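Local coordinates for protein SAM-dependent methyltransferase (PDB 1WZN) that probably transfers a methyl group from S-adenosyl-L-methionine to an acceptor, and binds S-adenosyl-L-homocysteine, at residues A[11-15]-A[166-170]; A[25-29]-A[229-234]; A[76-80]-A[91-95]; A[141-147]-A[241-247]. All blocks are in the same frame, centred on the assembly; numbering follows the deposited sequence.

Contact 1. Residues A[11-15]-A[166-170]; sequences YYDTI and EKLVI. With SAH (S-adenosyl-L-homocysteine), chain F.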
# COMPACT_ATOMS: atom_id res chain seq x y z
N TYR A 11 18.45 11.12 -26.10
CA TYR A 11 17.10 11.08 -25.56
C TYR A 11 17.01 11.73 -24.18
O TYR A 11 15.93 11.88 -23.62
CB TYR A 11 16.60 9.63 -25.45
CG TYR A 11 16.48 8.92 -26.78
CD1 TYR A 11 15.39 9.15 -27.63
CD2 TYR A 11 17.47 8.05 -27.21
CE1 TYR A 11 15.30 8.53 -28.87
CE2 TYR A 11 17.39 7.42 -28.45
CZ TYR A 11 16.31 7.66 -29.28
OH TYR A 11 16.24 7.04 -30.50
N TYR A 12 18.16 12.13 -23.64
CA TYR A 12 18.19 12.74 -22.31
C TYR A 12 17.25 13.95 -22.16
O TYR A 12 16.49 14.03 -21.19
CB TYR A 12 19.62 13.18 -21.97
CG TYR A 12 19.79 13.61 -20.52
CD1 TYR A 12 20.02 12.67 -19.51
CD2 TYR A 12 19.68 14.95 -20.16
CE1 TYR A 12 20.14 13.06 -18.18
CE2 TYR A 12 19.79 15.35 -18.83
CZ TYR A 12 20.02 14.40 -17.85
OH TYR A 12 20.11 14.79 -16.53
N ASP A 13 17.30 14.89 -23.10
CA ASP A 13 16.45 16.07 -23.02
C ASP A 13 14.96 15.71 -23.15
O ASP A 13 14.10 16.42 -22.63
CB ASP A 13 16.85 17.10 -24.09
CG ASP A 13 18.17 17.79 -23.76
OD1 ASP A 13 18.76 17.46 -22.71
OD2 ASP A 13 18.61 18.65 -24.55
N THR A 14 14.67 14.61 -23.84
CA THR A 14 13.29 14.17 -24.02
C THR A 14 12.81 13.59 -22.69
O THR A 14 11.74 13.95 -22.18
CB THR A 14 13.21 13.09 -25.11
OG1 THR A 14 13.50 13.70 -26.37
CG2 THR A 14 11.81 12.44 -25.14
N ILE A 15 13.62 12.70 -22.13
CA ILE A 15 13.31 12.06 -20.86
C ILE A 15 13.14 13.13 -19.78
O ILE A 15 12.25 13.03 -18.93
CB ILE A 15 14.45 11.09 -20.46
CG1 ILE A 15 14.48 9.91 -21.44
CG2 ILE A 15 14.27 10.62 -19.02
CD1 ILE A 15 15.73 9.05 -21.34
N GLU A 166 9.34 8.94 -32.42
CA GLU A 166 9.60 7.88 -31.46
C GLU A 166 8.95 8.13 -30.11
O GLU A 166 9.01 9.23 -29.56
CB GLU A 166 11.10 7.68 -31.30
CG GLU A 166 11.81 7.31 -32.60
CD GLU A 166 13.25 6.87 -32.39
OE1 GLU A 166 13.99 7.57 -31.67
OE2 GLU A 166 13.64 5.82 -32.95
N LYS A 167 8.32 7.09 -29.57
CA LYS A 167 7.68 7.21 -28.28
C LYS A 167 8.51 6.43 -27.26
O LYS A 167 8.96 5.32 -27.52
CB LYS A 167 6.25 6.67 -28.35
CG LYS A 167 5.38 7.54 -29.25
CD LYS A 167 3.98 7.00 -29.43
CE LYS A 167 3.22 7.87 -30.43
NZ LYS A 167 1.87 7.30 -30.76
N LEU A 168 8.72 7.05 -26.11
CA LEU A 168 9.51 6.40 -25.07
C LEU A 168 8.64 5.99 -23.90
O LEU A 168 7.90 6.81 -23.36
CB LEU A 168 10.61 7.35 -24.58
CG LEU A 168 11.90 7.46 -25.41
CD1 LEU A 168 11.59 7.98 -26.81
CD2 LEU A 168 12.86 8.39 -24.69
N VAL A 169 8.71 4.72 -23.53
CA VAL A 169 7.98 4.23 -22.37
C VAL A 169 9.08 3.90 -21.38
O VAL A 169 9.96 3.08 -21.66
CB VAL A 169 7.15 2.97 -22.67
CG1 VAL A 169 6.55 2.42 -21.38
CG2 VAL A 169 6.04 3.32 -23.65
N ILE A 170 9.03 4.56 -20.23
CA ILE A 170 10.06 4.43 -19.22
C ILE A 170 9.55 3.80 -17.93
O ILE A 170 8.53 4.23 -17.39
CB ILE A 170 10.65 5.81 -18.90
CG1 ILE A 170 11.01 6.51 -20.21
CG2 ILE A 170 11.88 5.69 -18.00
CD1 ILE A 170 10.97 8.02 -20.15
N SAH F . 24.09 18.81 -14.89
CA SAH F . 23.22 18.19 -15.98
CB SAH F . 23.26 16.69 -16.10
CG SAH F . 22.83 15.79 -14.95
SD SAH F . 23.14 14.06 -15.51
C SAH F . 21.74 18.71 -15.70
O SAH F . 21.51 19.47 -14.74
OXT SAH F . 20.83 18.30 -16.53
C5' SAH F . 24.57 13.57 -14.63
C4' SAH F . 25.91 13.87 -15.46
O4' SAH F . 26.94 13.37 -14.60
C3' SAH F . 26.08 13.09 -16.75
O3' SAH F . 26.17 13.98 -17.86
C2' SAH F . 27.39 12.24 -16.48
O2' SAH F . 28.14 12.01 -17.66
C1' SAH F . 28.10 13.08 -15.43
N9 SAH F . 29.03 12.48 -14.67
C8 SAH F . 28.98 11.40 -13.80
N7 SAH F . 30.10 11.10 -13.22
C5 SAH F . 31.02 12.06 -13.73
C6 SAH F . 32.42 12.25 -13.47
N6 SAH F . 33.13 11.49 -12.63
N1 SAH F . 32.99 13.30 -14.16
C2 SAH F . 32.30 14.10 -15.02
N3 SAH F . 30.96 13.94 -15.30
C4 SAH F . 30.39 12.91 -14.62

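Contact 2. Residues A[25-29]-A[229-234]; sequences AEIDF and YGNLKR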
# COMPACT_ATOMS: atom_id res chain seq x y z
N ALA A 25 13.42 28.94 -13.49
CA ALA A 25 13.14 29.20 -12.08
C ALA A 25 14.35 28.79 -11.25
O ALA A 25 14.69 29.44 -10.26
CB ALA A 25 11.90 28.41 -11.63
N GLU A 26 15.01 27.70 -11.65
CA GLU A 26 16.18 27.24 -10.92
C GLU A 26 17.35 28.20 -11.03
O GLU A 26 18.04 28.46 -10.05
CB GLU A 26 16.60 25.84 -11.39
CG GLU A 26 15.76 24.73 -10.78
CD GLU A 26 16.33 23.35 -11.02
OE1 GLU A 26 15.75 22.37 -10.50
OE2 GLU A 26 17.36 23.23 -11.73
N ILE A 27 17.59 28.75 -12.22
CA ILE A 27 18.70 29.67 -12.35
C ILE A 27 18.39 31.01 -11.68
O ILE A 27 19.30 31.73 -11.27
CB ILE A 27 19.10 29.84 -13.84
CG1 ILE A 27 19.60 28.48 -14.36
CG2 ILE A 27 20.20 30.88 -13.99
CD1 ILE A 27 20.66 27.82 -13.48
N ASP A 28 17.11 31.33 -11.54
CA ASP A 28 16.72 32.56 -10.84
C ASP A 28 17.22 32.39 -9.40
O ASP A 28 17.77 33.32 -8.81
CB ASP A 28 15.20 32.73 -10.78
CG ASP A 28 14.60 33.26 -12.07
OD1 ASP A 28 15.37 33.67 -12.96
OD2 ASP A 28 13.35 33.27 -12.17
N PHE A 29 17.01 31.20 -8.84
CA PHE A 29 17.45 30.91 -7.48
C PHE A 29 18.97 30.93 -7.40
O PHE A 29 19.54 31.47 -6.45
CB PHE A 29 16.93 29.53 -7.03
CG PHE A 29 17.36 29.14 -5.64
CD1 PHE A 29 17.15 30.00 -4.57
CD2 PHE A 29 17.97 27.91 -5.41
CE1 PHE A 29 17.55 29.63 -3.27
CE2 PHE A 29 18.37 27.53 -4.12
CZ PHE A 29 18.16 28.40 -3.05
N TYR A 229 20.02 24.92 1.87
CA TYR A 229 18.75 25.56 1.53
C TYR A 229 17.82 24.51 0.95
O TYR A 229 18.25 23.41 0.61
CB TYR A 229 18.94 26.67 0.48
CG TYR A 229 19.81 27.83 0.91
CD1 TYR A 229 19.68 28.40 2.17
CD2 TYR A 229 20.74 28.39 0.02
CE1 TYR A 229 20.45 29.50 2.55
CE2 TYR A 229 21.51 29.49 0.38
CZ TYR A 229 21.37 30.04 1.65
OH TYR A 229 22.13 31.13 2.01
N GLY A 230 16.55 24.86 0.83
CA GLY A 230 15.59 23.93 0.26
C GLY A 230 14.52 24.60 -0.57
O GLY A 230 14.20 25.78 -0.37
N ASN A 231 13.97 23.86 -1.53
CA ASN A 231 12.89 24.36 -2.38
C ASN A 231 13.02 25.78 -2.95
O ASN A 231 12.11 26.60 -2.80
CB ASN A 231 11.57 24.23 -1.62
CG ASN A 231 11.14 22.79 -1.44
OD1 ASN A 231 11.97 21.87 -1.42
ND2 ASN A 231 9.84 22.58 -1.28
N LEU A 232 14.13 26.04 -3.62
CA LEU A 232 14.38 27.34 -4.26
C LEU A 232 14.24 28.58 -3.39
O LEU A 232 13.80 29.63 -3.87
CB LEU A 232 13.49 27.48 -5.50
CG LEU A 232 13.60 26.33 -6.51
CD1 LEU A 232 12.73 26.64 -7.72
CD2 LEU A 232 15.05 26.14 -6.92
N LYS A 233 14.63 28.47 -2.13
CA LYS A 233 14.57 29.60 -1.21
C LYS A 233 15.84 29.57 -0.38
O LYS A 233 16.34 28.49 -0.07
CB LYS A 233 13.35 29.51 -0.29
CG LYS A 233 12.02 29.63 -1.00
CD LYS A 233 10.86 29.56 -0.01
CE LYS A 233 9.52 29.70 -0.71
NZ LYS A 233 9.41 31.00 -1.46
N ARG A 234 16.37 30.73 -0.03
CA ARG A 234 17.57 30.78 0.78
C ARG A 234 17.21 30.56 2.25
O ARG A 234 17.53 31.36 3.13
CB ARG A 234 18.31 32.11 0.59
CG ARG A 234 18.94 32.23 -0.79
CD ARG A 234 19.75 33.52 -0.97
NE ARG A 234 20.85 33.62 -0.03
CZ ARG A 234 20.85 34.42 1.04
NH1 ARG A 234 19.80 35.18 1.29
NH2 ARG A 234 21.90 34.46 1.84

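Contact 3. Residues A[76-80]-A[91-95]; sequences LRVAR and EFLQG. With SO4 (sulfate ion), chain D.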
# COMPACT_ATOMS: atom_id res chain seq x y z
N LEU A 76 28.11 15.86 -24.16
CA LEU A 76 28.67 17.13 -24.63
C LEU A 76 28.27 17.41 -26.08
O LEU A 76 28.09 18.57 -26.47
CB LEU A 76 30.20 17.10 -24.51
CG LEU A 76 30.81 16.94 -23.12
CD1 LEU A 76 32.32 16.88 -23.21
CD2 LEU A 76 30.37 18.09 -22.23
N ARG A 77 28.14 16.35 -26.87
CA ARG A 77 27.75 16.52 -28.27
C ARG A 77 26.43 17.26 -28.35
O ARG A 77 26.26 18.16 -29.17
CB ARG A 77 27.63 15.15 -28.95
CG ARG A 77 27.26 15.23 -30.41
CD ARG A 77 27.21 13.85 -31.06
NE ARG A 77 26.87 13.95 -32.48
CZ ARG A 77 26.80 12.92 -33.31
NH1 ARG A 77 27.06 11.69 -32.87
NH2 ARG A 77 26.48 13.11 -34.58
N VAL A 78 25.49 16.88 -27.48
CA VAL A 78 24.17 17.50 -27.42
C VAL A 78 24.29 18.94 -26.92
O VAL A 78 23.68 19.85 -27.48
CB VAL A 78 23.22 16.72 -26.47
CG1 VAL A 78 21.85 17.41 -26.40
CG2 VAL A 78 23.08 15.28 -26.94
N ALA A 79 25.07 19.14 -25.87
CA ALA A 79 25.26 20.48 -25.31
C ALA A 79 25.82 21.45 -26.36
O ALA A 79 25.32 22.57 -26.51
CB ALA A 79 26.18 20.41 -24.10
N ARG A 80 26.85 21.02 -27.09
CA ARG A 80 27.45 21.89 -28.10
C ARG A 80 26.49 22.22 -29.23
O ARG A 80 26.48 23.34 -29.74
CB ARG A 80 28.72 21.24 -28.67
CG ARG A 80 29.86 21.08 -27.67
CD ARG A 80 31.15 20.74 -28.39
NE ARG A 80 32.25 20.48 -27.47
CZ ARG A 80 32.66 19.27 -27.10
NH1 ARG A 80 32.05 18.19 -27.57
NH2 ARG A 80 33.69 19.14 -26.27
N GLU A 91 32.48 27.01 -23.28
CA GLU A 91 33.60 26.10 -23.48
C GLU A 91 33.23 24.76 -22.84
O GLU A 91 33.15 24.65 -21.62
CB GLU A 91 34.87 26.67 -22.83
CG GLU A 91 36.03 25.68 -22.77
CD GLU A 91 37.31 26.29 -22.24
OE1 GLU A 91 37.24 27.20 -21.37
OE2 GLU A 91 38.40 25.86 -22.67
N PHE A 92 32.98 23.76 -23.68
CA PHE A 92 32.63 22.42 -23.18
C PHE A 92 33.88 21.54 -23.23
O PHE A 92 34.56 21.46 -24.26
CB PHE A 92 31.50 21.82 -24.02
CG PHE A 92 30.14 22.39 -23.70
CD1 PHE A 92 29.54 22.12 -22.47
CD2 PHE A 92 29.48 23.21 -24.60
CE1 PHE A 92 28.28 22.65 -22.15
CE2 PHE A 92 28.23 23.75 -24.30
CZ PHE A 92 27.63 23.47 -23.07
N LEU A 93 34.16 20.88 -22.11
CA LEU A 93 35.34 20.02 -21.98
C LEU A 93 34.97 18.62 -21.50
O LEU A 93 34.06 18.46 -20.69
CB LEU A 93 36.30 20.62 -20.95
CG LEU A 93 36.71 22.08 -21.10
CD1 LEU A 93 37.41 22.56 -19.83
CD2 LEU A 93 37.61 22.23 -22.31
N GLN A 94 35.70 17.63 -21.98
CA GLN A 94 35.47 16.25 -21.56
C GLN A 94 36.49 15.95 -20.47
O GLN A 94 37.65 16.36 -20.57
CB GLN A 94 35.66 15.27 -22.72
CG GLN A 94 35.34 13.80 -22.38
CD GLN A 94 36.41 13.14 -21.51
OE1 GLN A 94 37.61 13.33 -21.73
NE2 GLN A 94 35.97 12.34 -20.53
N GLY A 95 36.06 15.25 -19.44
CA GLY A 95 36.96 14.91 -18.36
C GLY A 95 36.21 14.49 -17.12
O GLY A 95 34.99 14.67 -17.02
S SO4 D . 25.95 17.23 -34.25
O1 SO4 D . 27.16 17.14 -33.42
O2 SO4 D . 25.17 18.43 -33.88
O3 SO4 D . 25.13 16.02 -34.05
O4 SO4 D . 26.35 17.33 -35.67
O HOH W 1 32.75 23.63 -26.61

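Contact 4. Residues A[141-147]-A[241-247]; sequences FITDFPC and MRYWIVG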
# COMPACT_ATOMS: atom_id res chain seq x y z
N PHE A 141 30.27 27.46 -4.32
CA PHE A 141 30.01 26.14 -4.90
C PHE A 141 28.54 25.89 -4.61
O PHE A 141 28.08 26.10 -3.48
CB PHE A 141 30.87 25.06 -4.24
CG PHE A 141 30.44 23.65 -4.57
CD1 PHE A 141 30.37 23.22 -5.89
CD2 PHE A 141 30.10 22.76 -3.55
CE1 PHE A 141 29.96 21.91 -6.20
CE2 PHE A 141 29.70 21.45 -3.85
CZ PHE A 141 29.63 21.03 -5.17
N ILE A 142 27.78 25.48 -5.63
CA ILE A 142 26.34 25.23 -5.48
C ILE A 142 25.99 23.87 -6.09
O ILE A 142 26.34 23.59 -7.23
CB ILE A 142 25.50 26.31 -6.21
CG1 ILE A 142 25.83 27.70 -5.68
CG2 ILE A 142 24.01 26.03 -6.04
CD1 ILE A 142 25.26 28.83 -6.54
N THR A 143 25.31 23.03 -5.33
CA THR A 143 24.91 21.73 -5.85
C THR A 143 23.60 21.31 -5.20
O THR A 143 23.38 21.57 -4.02
CB THR A 143 26.01 20.65 -5.60
OG1 THR A 143 25.73 19.50 -6.40
CG2 THR A 143 26.05 20.25 -4.12
N ASP A 144 22.73 20.66 -5.97
CA ASP A 144 21.43 20.22 -5.46
C ASP A 144 21.28 18.71 -5.46
O ASP A 144 21.83 18.02 -6.31
CB ASP A 144 20.29 20.83 -6.27
CG ASP A 144 20.28 20.36 -7.72
OD1 ASP A 144 21.27 20.63 -8.43
OD2 ASP A 144 19.30 19.72 -8.15
N PHE A 145 20.53 18.19 -4.50
CA PHE A 145 20.29 16.76 -4.42
C PHE A 145 18.95 16.54 -3.74
O PHE A 145 18.47 17.40 -3.00
CB PHE A 145 21.44 16.05 -3.69
CG PHE A 145 21.69 16.56 -2.30
CD1 PHE A 145 21.29 15.81 -1.20
CD2 PHE A 145 22.32 17.77 -2.10
CE1 PHE A 145 21.53 16.27 0.09
CE2 PHE A 145 22.56 18.24 -0.82
CZ PHE A 145 22.16 17.49 0.28
N PRO A 146 18.31 15.40 -4.01
CA PRO A 146 17.00 15.10 -3.43
C PRO A 146 17.00 14.39 -2.08
O PRO A 146 18.02 13.88 -1.62
CB PRO A 146 16.34 14.26 -4.51
CG PRO A 146 17.48 13.42 -4.98
CD PRO A 146 18.65 14.41 -5.06
N CYS A 147 15.82 14.36 -1.47
CA CYS A 147 15.65 13.71 -0.18
C CYS A 147 15.93 12.23 -0.32
O CYS A 147 15.34 11.57 -1.18
CB CYS A 147 14.22 13.92 0.32
SG CYS A 147 13.81 12.88 1.73
N MET A 241 11.89 18.90 0.20
CA MET A 241 12.30 17.61 -0.34
C MET A 241 13.49 17.65 -1.30
O MET A 241 14.01 16.60 -1.69
CB MET A 241 11.12 16.91 -1.01
CG MET A 241 10.14 16.28 -0.02
SD MET A 241 10.93 15.02 1.04
CE MET A 241 10.86 13.57 -0.02
N ARG A 242 13.92 18.84 -1.71
CA ARG A 242 15.10 18.95 -2.56
C ARG A 242 16.01 19.94 -1.84
O ARG A 242 15.56 20.98 -1.36
CB ARG A 242 14.76 19.46 -3.96
CG ARG A 242 15.99 19.51 -4.87
CD ARG A 242 15.62 19.36 -6.34
NE ARG A 242 14.82 20.48 -6.83
CZ ARG A 242 15.30 21.48 -7.57
NH1 ARG A 242 16.58 21.49 -7.91
NH2 ARG A 242 14.49 22.45 -7.96
N TYR A 243 17.29 19.60 -1.75
CA TYR A 243 18.22 20.44 -1.03
C TYR A 243 19.32 21.04 -1.88
O TYR A 243 19.67 20.52 -2.94
CB TYR A 243 18.86 19.62 0.09
CG TYR A 243 17.82 18.83 0.85
CD1 TYR A 243 16.85 19.47 1.60
CD2 TYR A 243 17.77 17.44 0.74
CE1 TYR A 243 15.82 18.75 2.22
CE2 TYR A 243 16.75 16.71 1.36
CZ TYR A 243 15.78 17.38 2.09
OH TYR A 243 14.74 16.67 2.67
N TRP A 244 19.85 22.16 -1.40
CA TRP A 244 20.94 22.84 -2.06
C TRP A 244 22.03 23.08 -1.03
O TRP A 244 21.75 23.58 0.06
CB TRP A 244 20.50 24.20 -2.60
CG TRP A 244 19.49 24.11 -3.68
CD1 TRP A 244 18.15 23.94 -3.53
CD2 TRP A 244 19.74 24.18 -5.08
NE1 TRP A 244 17.54 23.90 -4.77
CE2 TRP A 244 18.50 24.04 -5.74
CE3 TRP A 244 20.90 24.34 -5.86
CZ2 TRP A 244 18.37 24.06 -7.13
CZ3 TRP A 244 20.77 24.36 -7.24
CH2 TRP A 244 19.52 24.22 -7.86
N ILE A 245 23.25 22.69 -1.37
CA ILE A 245 24.38 22.92 -0.49
C ILE A 245 25.16 24.05 -1.15
O ILE A 245 25.45 24.00 -2.35
CB ILE A 245 25.29 21.68 -0.37
CG1 ILE A 245 24.55 20.56 0.36
CG2 ILE A 245 26.57 22.05 0.37
CD1 ILE A 245 24.18 20.89 1.79
N VAL A 246 25.45 25.09 -0.38
CA VAL A 246 26.20 26.23 -0.89
C VAL A 246 27.47 26.38 -0.08
O VAL A 246 27.42 26.59 1.14
CB VAL A 246 25.37 27.53 -0.81
CG1 VAL A 246 26.22 28.72 -1.25
CG2 VAL A 246 24.12 27.40 -1.67
N GLY A 247 28.61 26.25 -0.74
CA GLY A 247 29.88 26.40 -0.07
C GLY A 247 30.48 27.74 -0.44
O GLY A 247 30.57 28.06 -1.63

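Contact 1. Residues A[11-15]-A[166-170]
Glu-166 OE1 takes a short hydrogen bond from the phenol of Tyr-11, with OH 2.6 Å from OE1. The acceptor uses its syn lone pair, on the side of the other carboxylate oxygen, and it reaches the tyrosine at the ring edge. Ring and carboxylate planes are 29° apart, although the two side chains cross at about a right angle. OE2 of the same carboxylate is salt-bridged to Arg-193, which probably helps to keep the group ionised and to fix its rotation. Behind the phenol, Leu-168 takes up the apolar part of the contact: its CD2 lies 4.0 Å from Tyr-11 CD1 and 3.9 Å from Ile-15 CG1. Ile-15 CG1 also meets CD1 of Ile-170, 4.2 Å away. A phenylalanine in place of Tyr-11 would probably leave Glu-166 OE1 without its phenolic donor. One residue on, Tyr-12 turns away from the strand, its CG anti to the backbone N (chi1 -170°), which carries OH to 3.3 Å from SD of S-adenosyl-L-homocysteine. The short helix 12-15 thus lies between the cofactor pocket of the Rossmann-like methyltransferase fold and the antiparallel four-stranded sheet that contains strand 166-177.

Contact 2. Residues A[25-29]-A[229-234]
Helix 23-36 packs here against the turn that leaves strand 225-230, the outermost strand at one end of the mixed methyltransferase sheet. On the helix the main side chain is Phe-29, whose CG stands anti to the backbone N (chi1 179°) and points the ring at the turn. Leu-232 lies over one face of that ring: its CA is 3.7 Å from the centroid and only 8° off the normal, a CH-pi contact made by backbone rather than by a side chain. The chain then passes the far end of the ring, with Lys-233 N 3.3 Å from Phe-29 CE1, and Arg-234 N comes to the ring edge. The Leu-232 side chain reaches back along the helix. Its CD2 is 3.7 Å from Phe-29 CD2 and also touches CG of Glu-26 at 4.2 Å, while CD1 lies 4.4 Å from Ala-25 CB. Tyr-229 adds a further contact, with CD2 4.0 Å from CZ of Phe-29. Asn-231 and Leu-232 both have positive phi, and the tight turn they form is closed by Lys-233 N bonding to Gly-230 O at 3.2 Å. The polar ends look to other partners: Glu-26 is salt-bridged to Arg-19 and Arg-22, and Asp-37 receives both Tyr-229 OH and Arg-234 NE. Trp-244 meets the Phe-29 ring edge-to-face. Between 25-29 and 229-234 the contact is thus apolar and CH-pi in character, with the polar side-chain ends paired outside the two segments.

Contact 3. Residues A[76-80]-A[91-95]
Ala-79 sits over one face of the Phe-92 ring, its CB 3.8 Å from the centroid and 21° off the normal, displaced toward the rim so that CZ is the nearest ring atom at 3.5 Å. With only a methyl group at Ala-79, the helix backbone can come close to the ring. Leu-76 and Phe-92 lie alongside, running in opposing senses, CD2 of the leucine reaching CD1 of the ring at 4.1 Å. The other branch of Leu-76 runs on to the strand backbone, where CD1 is 3.4 Å from Leu-93 O, and it also meets CB of Gln-94. Arg-80 likewise runs counter to Phe-92, with its guanidinium almost perpendicular to the ring (87°). Its stretched aliphatic part carries NH2 to Phe-92 O, a 3.2 Å hydrogen bond whose donor stands above the carbonyl plane. The carbonyl is thus bound directly by the arginine, the N-H of Phe-92 only through a water whose link to NE is weak; Glu-73 takes NH1. On the outer side of the helix, Arg-77 NE and NH2, together with Arg-81 NE, bind a sulfate, probably from the crystallisation liquor. The 76-80 turn of helix 73-85 runs nearly antiparallel to strand 91-94 in the beta-alpha-beta unit that begins with strand 65-70, and helix 54-61 packs on Phe-92 through Thr-56 and Leu-57.

Contact 4. Residues A[141-147]-A[241-247]
Backbone hydrogen bonds join Phe-141, Thr-143 and Phe-145 to Gly-247, Ile-245 and Tyr-243 in antiparallel register, each pair bonded in both directions. Cys-147 N adds one more, to Met-241 O at 2.9 Å. Among charged groups, Arg-242 NH1 forms a salt bridge with Asp-144 OD2 (3.3 Å), meeting the oxygen from above the carboxylate plane. Asp-144 CG stands between the backbone N and the carbonyl carbon (chi1 64°), which turns the carboxylate to the arginine; Arg-242 NH2 is held by Glu-26, and Asp-144 OD1 accepts from Phe-113 N. With an alanine in place of Asp-144, Arg-242 NH1 and Phe-113 N would probably lose their carboxylate partner. These strands are neighbours in the central sheet of the Rossmann-like methyltransferase fold, where strand 242-248 is the antiparallel member inserted between 139-146 and 225-230. CH-pi contacts follow on both faces. Asp-144 CB lies 3.4 Å from the centroid of the Trp-244 six-membered ring, almost on its normal, and Tyr-243 CB stands over the Phe-145 ring. Apolar contacts are made on both faces too. Ile-142 CG2 touches the Trp-244 edge, 3.5 Å from CE3. On the other side Ile-245 CG1 lies at the Phe-145 edge, 3.3 Å from CE2, where Val-215 of helix 212-219 also packs.

From the N terminus, the chain first passes the short helix of contact 1 and then helix 23-36 of contact 2; both pair with segments much later in the sequence. Contact 3 closes locally, within one beta-alpha-beta unit, and is nested inside the loops of contacts 1 and 2; it touches contact 1 where Asp-13 packs on Val-78. After it comes strand 139-146, which opens contact 4. Residues 166-170 then close contact 1, 229-234 close contact 2 and 241-247 close contact 4, so these three cross one another. Contacts 2, 3 and 4 all reach the mixed sheet, whereas contact 1 ties in the antiparallel sheet. Contacts 2 and 4 adjoin, since strands 225-230 and 242-248 are neighbours.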